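Local coordinates for protein purine nucleoside phosphorylase (Anopheles gambiae, PDB 2P4S) that splits inosine, guanosine and their 2'-deoxy forms with phosphate, releasing the purine base and a pentose 1-phosphate for purine salvage, at residues Leu255-Ile268 and Thr355-Ile367. Numbering follows the deposited sequence.
Sequences LNQQAKVIARQIGI and TLGEFVSRIVKHI
Arg362 reaches across to Ile262, Gln265 and Ile266 where helices 253-265 and 353-370 of the alpha/beta phosphorylase fold pack on the central sheet; the axes of their contacting segments approach to 9.9 Å, N-to-C directions 134° apart. Followed outward, Arg362 CB lies 3.9 Å from Ile262 CG1, CD passes near Gln265 OE1 and Ile262 CG2, and the guanidinium, carried by a chain extended from CG to NE, takes Ile266 CG2 over the centre of one face. NH1 donates to Gln265 OE1 (3.3 Å) from above that amide's plane. Within its own helix, NE forms a salt bridge to Glu358 OE2 (2.6 Å), and NH2 adds a weak bond to the same oxygen. Both oxygens lie in the guanidinium plane, which probably limits its rotation. Deeper, Ala259 CB touches Phe359 CZ, Ile262 CD1 meets Ile363 CG1, and Ile268 CD1 approaches Phe359 CD1 obliquely; Phe359 also packs edge-to-face with Phe323 of strand 319-329. A Schellman motif with Gly267 at C-prime ends helix 253-265 and leads to Ile268, whose CG2 meets Thr355 CG2. Leu255 CD2 sits at the His366 ring edge. One water bridges Gln258 NE2 and Arg362 O; Gln258 stacks its amide 9° from the His366 ring plane, CG over the face, 3.5 Å from the centroid.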
ATOM      1  N   LEU A 255       8.414 -16.274  25.315  1.00 19.97           N
ATOM      2  CA  LEU A 255       8.561 -17.448  24.436  1.00 18.89           C
ATOM      3  C   LEU A 255       9.782 -17.329  23.544  1.00 19.01           C
ATOM      4  O   LEU A 255      10.483 -18.325  23.304  1.00 19.47           O
ATOM      5  CB  LEU A 255       7.306 -17.702  23.598  1.00 18.65           C
ATOM      6  CG  LEU A 255       6.069 -18.200  24.375  1.00 20.50           C
ATOM      7  CD1 LEU A 255       4.793 -18.234  23.503  1.00 17.83           C
ATOM      8  CD2 LEU A 255       6.361 -19.587  25.038  1.00 20.16           C
ATOM      9  N   ASN A 256      10.048 -16.116  23.052  1.00 18.71           N
ATOM     10  CA  ASN A 256      11.289 -15.839  22.318  1.00 19.64           C
ATOM     11  C   ASN A 256      12.543 -16.139  23.161  1.00 18.66           C
ATOM     12  O   ASN A 256      13.495 -16.722  22.654  1.00 19.50           O
ATOM     13  CB  ASN A 256      11.329 -14.385  21.828  1.00 19.86           C
ATOM     14  CG  ASN A 256      10.555 -14.180  20.530  1.00 22.27           C
ATOM     15  OD1 ASN A 256      10.642 -13.117  19.896  1.00 27.08           O
ATOM     16  ND2 ASN A 256       9.829 -15.180  20.119  1.00 18.40           N
ATOM     17  N   GLN A 257      12.532 -15.742  24.429  1.00 18.65           N
ATOM     18  CA  GLN A 257      13.605 -16.105  25.387  1.00 18.61           C
ATOM     19  C   GLN A 257      13.759 -17.642  25.555  1.00 18.57           C
ATOM     20  O   GLN A 257      14.884 -18.175  25.529  1.00 17.97           O
ATOM     21  CB  GLN A 257      13.403 -15.386  26.752  1.00 18.81           C
ATOM     22  CG  GLN A 257      14.652 -15.475  27.734  1.00 20.07           C
ATOM     23  CD  GLN A 257      15.925 -14.895  27.066  1.00 22.33           C
ATOM     24  OE1 GLN A 257      15.883 -13.773  26.556  1.00 25.18           O
ATOM     25  NE2 GLN A 257      17.016 -15.679  27.002  1.00 18.45           N
ATOM     26  N   GLN A 258      12.645 -18.370  25.680  1.00 19.22           N
ATOM     27  CA  GLN A 258      12.726 -19.846  25.830  1.00 18.49           C
ATOM     28  C   GLN A 258      13.325 -20.523  24.573  1.00 18.61           C
ATOM     29  O   GLN A 258      14.147 -21.452  24.658  1.00 18.45           O
ATOM     30  CB  GLN A 258      11.353 -20.439  26.237  1.00 19.29           C
ATOM     31  CG  GLN A 258      11.348 -21.971  26.463  1.00 20.13           C
ATOM     32  CD  GLN A 258      12.355 -22.459  27.552  1.00 24.58           C
ATOM     33  OE1 GLN A 258      12.827 -21.674  28.380  1.00 23.22           O
ATOM     34  NE2 GLN A 258      12.675 -23.770  27.537  1.00 24.36           N
ATOM     35  N   ALA A 259      12.917 -20.040  23.403  1.00 18.41           N
ATOM     36  CA  ALA A 259      13.507 -20.426  22.102  1.00 18.28           C
ATOM     37  C   ALA A 259      15.027 -20.305  22.046  1.00 17.76           C
ATOM     38  O   ALA A 259      15.725 -21.161  21.475  1.00 19.04           O
ATOM     39  CB  ALA A 259      12.844 -19.587  20.966  1.00 17.27           C
ATOM     40  N   LYS A 260      15.560 -19.246  22.634  1.00 17.99           N
ATOM     41  CA  LYS A 260      17.005 -19.070  22.673  1.00 18.06           C
ATOM     42  C   LYS A 260      17.677 -20.123  23.585  1.00 18.40           C
ATOM     43  O   LYS A 260      18.780 -20.574  23.311  1.00 18.36           O
ATOM     44  CB  LYS A 260      17.368 -17.658  23.124  1.00 18.77           C
ATOM     45  CG  LYS A 260      16.960 -16.544  22.175  1.00 18.09           C
ATOM     46  CD  LYS A 260      17.076 -15.161  22.845  1.00 18.26           C
ATOM     47  CE  LYS A 260      16.839 -14.051  21.839  1.00 20.07           C
ATOM     48  NZ  LYS A 260      16.827 -12.629  22.421  1.00 21.03           N
ATOM     49  N   VAL A 261      16.994 -20.490  24.665  1.00 18.19           N
ATOM     50  CA  VAL A 261      17.428 -21.547  25.572  1.00 18.14           C
ATOM     51  C   VAL A 261      17.354 -22.931  24.901  1.00 18.83           C
ATOM     52  O   VAL A 261      18.334 -23.703  24.967  1.00 19.51           O
ATOM     53  CB  VAL A 261      16.579 -21.532  26.868  1.00 18.35           C
ATOM     54  CG1 VAL A 261      16.966 -22.706  27.771  1.00 19.34           C
ATOM     55  CG2 VAL A 261      16.748 -20.177  27.614  1.00 16.82           C
ATOM     56  N   ILE A 262      16.227 -23.214  24.222  1.00 16.83           N
ATOM     57  CA  ILE A 262      16.081 -24.409  23.423  1.00 17.02           C
ATOM     58  C   ILE A 262      17.138 -24.481  22.320  1.00 18.16           C
ATOM     59  O   ILE A 262      17.732 -25.530  22.088  1.00 18.62           O
ATOM     60  CB  ILE A 262      14.622 -24.481  22.788  1.00 18.29           C
ATOM     61  CG1 ILE A 262      13.552 -24.613  23.895  1.00 15.47           C
ATOM     62  CG2 ILE A 262      14.569 -25.534  21.681  1.00 15.67           C
ATOM     63  CD1 ILE A 262      12.152 -24.020  23.538  1.00 16.75           C
ATOM     64  N   ALA A 263      17.396 -23.366  21.634  1.00 19.09           N
ATOM     65  CA  ALA A 263      18.396 -23.367  20.557  1.00 18.31           C
ATOM     66  C   ALA A 263      19.701 -23.924  21.053  1.00 19.24           C
ATOM     67  O   ALA A 263      20.318 -24.752  20.375  1.00 18.67           O
ATOM     68  CB  ALA A 263      18.615 -21.948  19.969  1.00 18.32           C
ATOM     69  N   ARG A 264      20.153 -23.456  22.223  1.00 19.60           N
ATOM     70  CA  ARG A 264      21.408 -23.997  22.756  1.00 20.44           C
ATOM     71  C   ARG A 264      21.292 -25.487  23.221  1.00 21.11           C
ATOM     72  O   ARG A 264      22.219 -26.276  22.988  1.00 21.68           O
ATOM     73  CB  ARG A 264      22.035 -23.074  23.840  1.00 19.49           C
ATOM     74  CG  ARG A 264      23.437 -23.525  24.168  1.00 21.46           C
ATOM     75  CD  ARG A 264      24.266 -22.553  24.937  1.00 21.25           C
ATOM     76  NE  ARG A 264      25.507 -23.196  25.327  1.00 20.95           N
ATOM     77  CZ  ARG A 264      26.208 -22.874  26.408  1.00 22.88           C
ATOM     78  NH1 ARG A 264      25.804 -21.914  27.265  1.00 18.13           N
ATOM     79  NH2 ARG A 264      27.325 -23.539  26.639  1.00 22.25           N
ATOM     80  N   GLN A 265      20.175 -25.869  23.854  1.00 21.89           N
ATOM     81  CA  GLN A 265      19.933 -27.293  24.219  1.00 23.68           C
ATOM     82  C   GLN A 265      20.062 -28.251  23.035  1.00 24.04           C
ATOM     83  O   GLN A 265      20.579 -29.345  23.194  1.00 24.66           O
ATOM     84  CB  GLN A 265      18.564 -27.502  24.859  1.00 22.48           C
ATOM     85  CG  GLN A 265      18.358 -26.783  26.208  1.00 23.22           C
ATOM     86  CD  GLN A 265      16.867 -26.780  26.611  1.00 26.61           C
ATOM     87  OE1 GLN A 265      15.973 -27.181  25.817  1.00 27.25           O
ATOM     88  NE2 GLN A 265      16.588 -26.339  27.848  1.00 26.58           N
ATOM     89  N   ILE A 266      19.613 -27.832  21.846  1.00 24.43           N
ATOM     90  CA  ILE A 266      19.592 -28.733  20.691  1.00 24.12           C
ATOM     91  C   ILE A 266      20.723 -28.475  19.684  1.00 24.04           C
ATOM     92  O   ILE A 266      20.809 -29.114  18.631  1.00 24.34           O
ATOM     93  CB  ILE A 266      18.179 -28.818  20.045  1.00 24.29           C
ATOM     94  CG1 ILE A 266      17.791 -27.471  19.394  1.00 24.50           C
ATOM     95  CG2 ILE A 266      17.183 -29.272  21.130  1.00 21.32           C
ATOM     96  CD1 ILE A 266      16.469 -27.484  18.641  1.00 23.64           C
ATOM     97  N   GLY A 267      21.620 -27.572  20.040  1.00 23.09           N
ATOM     98  CA  GLY A 267      22.846 -27.402  19.262  1.00 23.11           C
ATOM     99  C   GLY A 267      22.735 -26.475  18.068  1.00 22.91           C
ATOM    100  O   GLY A 267      23.579 -26.524  17.199  1.00 23.81           O
ATOM    101  N   ILE A 268      21.702 -25.632  18.016  1.00 22.11           N
ATOM    102  CA  ILE A 268      21.515 -24.718  16.873  1.00 21.81           C
ATOM    103  C   ILE A 268      21.662 -23.203  17.178  1.00 21.35           C
ATOM    104  O   ILE A 268      21.185 -22.355  16.404  1.00 20.79           O
ATOM    105  CB  ILE A 268      20.150 -24.953  16.157  1.00 22.07           C
ATOM    106  CG1 ILE A 268      18.976 -24.627  17.108  1.00 19.87           C
ATOM    107  CG2 ILE A 268      20.125 -26.377  15.488  1.00 23.48           C
ATOM    108  CD1 ILE A 268      17.641 -24.431  16.405  1.00 21.21           C
ATOM    109  N   THR A 355      15.334 -31.166  13.146  1.00 28.32           N
ATOM    110  CA  THR A 355      15.601 -29.959  13.941  1.00 28.75           C
ATOM    111  C   THR A 355      14.357 -29.058  14.182  1.00 27.44           C
ATOM    112  O   THR A 355      14.050 -28.674  15.328  1.00 26.24           O
ATOM    113  CB  THR A 355      16.715 -29.106  13.229  1.00 29.36           C
ATOM    114  OG1 THR A 355      17.864 -29.926  13.010  1.00 32.24           O
ATOM    115  CG2 THR A 355      17.122 -27.901  14.052  1.00 30.32           C
ATOM    116  N   LEU A 356      13.674 -28.716  13.089  1.00 26.50           N
ATOM    117  CA  LEU A 356      12.465 -27.916  13.151  1.00 26.28           C
ATOM    118  C   LEU A 356      11.435 -28.542  14.080  1.00 24.71           C
ATOM    119  O   LEU A 356      10.835 -27.845  14.893  1.00 23.31           O
ATOM    120  CB  LEU A 356      11.886 -27.700  11.745  1.00 27.50           C
ATOM    121  CG  LEU A 356      12.733 -26.862  10.740  1.00 29.07           C
ATOM    122  CD1 LEU A 356      12.357 -27.213   9.281  1.00 26.58           C
ATOM    123  CD2 LEU A 356      12.564 -25.386  10.959  1.00 28.76           C
ATOM    124  N   GLY A 357      11.288 -29.864  14.004  1.00 24.61           N
ATOM    125  CA  GLY A 357      10.295 -30.589  14.824  1.00 24.13           C
ATOM    126  C   GLY A 357      10.652 -30.581  16.304  1.00 23.77           C
ATOM    127  O   GLY A 357       9.816 -30.287  17.159  1.00 23.38           O
ATOM    128  N   GLU A 358      11.913 -30.879  16.593  1.00 23.60           N
ATOM    129  CA  GLU A 358      12.442 -30.826  17.958  1.00 24.73           C
ATOM    130  C   GLU A 358      12.288 -29.437  18.568  1.00 23.71           C
ATOM    131  O   GLU A 358      11.809 -29.293  19.700  1.00 24.10           O
ATOM    132  CB  GLU A 358      13.907 -31.252  17.950  1.00 25.07           C
ATOM    133  CG  GLU A 358      14.506 -31.473  19.343  1.00 31.51           C
ATOM    134  CD  GLU A 358      13.753 -32.541  20.182  1.00 39.05           C
ATOM    135  OE1 GLU A 358      13.429 -33.636  19.634  1.00 42.87           O
ATOM    136  OE2 GLU A 358      13.480 -32.279  21.385  1.00 39.16           O
ATOM    137  N   PHE A 359      12.661 -28.415  17.793  1.00 23.09           N
ATOM    138  CA  PHE A 359      12.542 -26.985  18.193  1.00 21.79           C
ATOM    139  C   PHE A 359      11.109 -26.619  18.511  1.00 20.72           C
ATOM    140  O   PHE A 359      10.798 -26.143  19.602  1.00 20.44           O
ATOM    141  CB  PHE A 359      13.166 -26.062  17.091  1.00 21.39           C
ATOM    142  CG  PHE A 359      13.098 -24.569  17.399  1.00 21.16           C
ATOM    143  CD1 PHE A 359      14.010 -23.970  18.288  1.00 19.56           C
ATOM    144  CD2 PHE A 359      12.137 -23.768  16.791  1.00 17.01           C
ATOM    145  CE1 PHE A 359      13.962 -22.592  18.558  1.00 22.24           C
ATOM    146  CE2 PHE A 359      12.095 -22.368  17.044  1.00 21.71           C
ATOM    147  CZ  PHE A 359      13.004 -21.787  17.937  1.00 22.22           C
ATOM    148  N   VAL A 360      10.209 -26.874  17.573  1.00 21.15           N
ATOM    149  CA  VAL A 360       8.799 -26.547  17.802  1.00 20.68           C
ATOM    150  C   VAL A 360       8.160 -27.348  18.967  1.00 21.21           C
ATOM    151  O   VAL A 360       7.363 -26.823  19.757  1.00 20.76           O
ATOM    152  CB  VAL A 360       7.963 -26.661  16.501  1.00 20.63           C
ATOM    153  CG1 VAL A 360       6.435 -26.553  16.801  1.00 18.77           C
ATOM    154  CG2 VAL A 360       8.393 -25.541  15.525  1.00 19.50           C
ATOM    155  N   SER A 361       8.521 -28.615  19.035  1.00 21.52           N
ATOM    156  CA  SER A 361       8.074 -29.529  20.078  1.00 23.37           C
ATOM    157  C   SER A 361       8.476 -29.078  21.496  1.00 22.52           C
ATOM    158  O   SER A 361       7.668 -29.103  22.435  1.00 23.85           O
ATOM    159  CB  SER A 361       8.643 -30.911  19.722  1.00 23.59           C
ATOM    160  OG  SER A 361       8.299 -31.827  20.698  1.00 30.15           O
ATOM    161  N   ARG A 362       9.710 -28.604  21.645  1.00 22.79           N
ATOM    162  CA  ARG A 362      10.145 -27.967  22.899  1.00 22.18           C
ATOM    163  C   ARG A 362       9.455 -26.653  23.268  1.00 22.46           C
ATOM    164  O   ARG A 362       9.195 -26.438  24.452  1.00 22.07           O
ATOM    165  CB  ARG A 362      11.652 -27.848  22.937  1.00 22.82           C
ATOM    166  CG  ARG A 362      12.276 -29.198  22.911  1.00 23.54           C
ATOM    167  CD  ARG A 362      13.695 -29.209  23.340  1.00 26.91           C
ATOM    168  NE  ARG A 362      14.246 -30.561  23.173  1.00 27.97           N
ATOM    169  CZ  ARG A 362      15.320 -31.023  23.815  1.00 31.27           C
ATOM    170  NH1 ARG A 362      15.987 -30.229  24.655  1.00 30.54           N
ATOM    171  NH2 ARG A 362      15.749 -32.265  23.588  1.00 30.86           N
ATOM    172  N   ILE A 363       9.139 -25.785  22.282  1.00 21.90           N
ATOM    173  CA  ILE A 363       8.282 -24.602  22.560  1.00 21.96           C
ATOM    174  C   ILE A 363       6.885 -24.945  23.052  1.00 21.42           C
ATOM    175  O   ILE A 363       6.400 -24.356  24.016  1.00 21.43           O
ATOM    176  CB  ILE A 363       8.193 -23.576  21.368  1.00 22.87           C
ATOM    177  CG1 ILE A 363       9.410 -22.633  21.407  1.00 24.81           C
ATOM    178  CG2 ILE A 363       6.965 -22.638  21.499  1.00 21.51           C
ATOM    179  CD1 ILE A 363      10.343 -22.973  20.309  1.00 27.91           C
ATOM    180  N   VAL A 364       6.236 -25.886  22.386  1.00 21.58           N
ATOM    181  CA  VAL A 364       4.880 -26.309  22.771  1.00 22.44           C
ATOM    182  C   VAL A 364       4.919 -26.924  24.188  1.00 23.49           C
ATOM    183  O   VAL A 364       4.015 -26.678  25.030  1.00 23.42           O
ATOM    184  CB  VAL A 364       4.323 -27.327  21.714  1.00 22.89           C
ATOM    185  CG1 VAL A 364       3.058 -28.035  22.230  1.00 21.70           C
ATOM    186  CG2 VAL A 364       4.058 -26.627  20.405  1.00 20.74           C
ATOM    187  N   LYS A 365       5.959 -27.731  24.441  1.00 24.66           N
ATOM    188  CA  LYS A 365       6.167 -28.307  25.773  1.00 27.58           C
ATOM    189  C   LYS A 365       6.317 -27.220  26.847  1.00 26.93           C
ATOM    190  O   LYS A 365       5.738 -27.331  27.917  1.00 28.07           O
ATOM    191  CB  LYS A 365       7.357 -29.263  25.743  1.00 27.55           C
ATOM    192  CG  LYS A 365       7.906 -29.699  27.132  1.00 31.26           C
ATOM    193  CD  LYS A 365       9.343 -30.273  26.948  1.00 32.13           C
ATOM    194  CE  LYS A 365       9.728 -31.218  28.112  1.00 41.71           C
ATOM    195  NZ  LYS A 365      10.197 -30.458  29.308  1.00 44.45           N
ATOM    196  N   HIS A 366       7.024 -26.139  26.543  1.00 27.19           N
ATOM    197  CA  HIS A 366       7.111 -25.018  27.453  1.00 27.66           C
ATOM    198  C   HIS A 366       5.735 -24.307  27.724  1.00 28.89           C
ATOM    199  O   HIS A 366       5.362 -24.005  28.881  1.00 26.94           O
ATOM    200  CB  HIS A 366       8.175 -24.021  26.955  1.00 27.88           C
ATOM    201  CG  HIS A 366       8.386 -22.859  27.885  1.00 27.88           C
ATOM    202  ND1 HIS A 366       9.109 -22.969  29.057  1.00 27.56           N
ATOM    203  CD2 HIS A 366       7.929 -21.583  27.836  1.00 24.93           C
ATOM    204  CE1 HIS A 366       9.111 -21.794  29.672  1.00 27.22           C
ATOM    205  NE2 HIS A 366       8.398 -20.942  28.952  1.00 25.44           N
ATOM    206  N   ILE A 367       4.995 -24.031  26.645  1.00 29.64           N
ATOM    207  CA  ILE A 367       3.653 -23.454  26.751  1.00 29.54           C
ATOM    208  C   ILE A 367       2.768 -24.352  27.640  1.00 31.64           C
ATOM    209  O   ILE A 367       2.004 -23.870  28.478  1.00 32.64           O
ATOM    210  CB  ILE A 367       3.012 -23.304  25.353  1.00 28.82           C
ATOM    211  CG1 ILE A 367       3.770 -22.233  24.540  1.00 27.74           C
ATOM    212  CG2 ILE A 367       1.498 -23.062  25.476  1.00 26.82           C
ATOM    213  CD1 ILE A 367       3.495 -22.212  23.029  1.00 28.20           C
TER
HETATM  214  O   HOH W   1      11.171 -26.143  26.586  1.00 25.34           O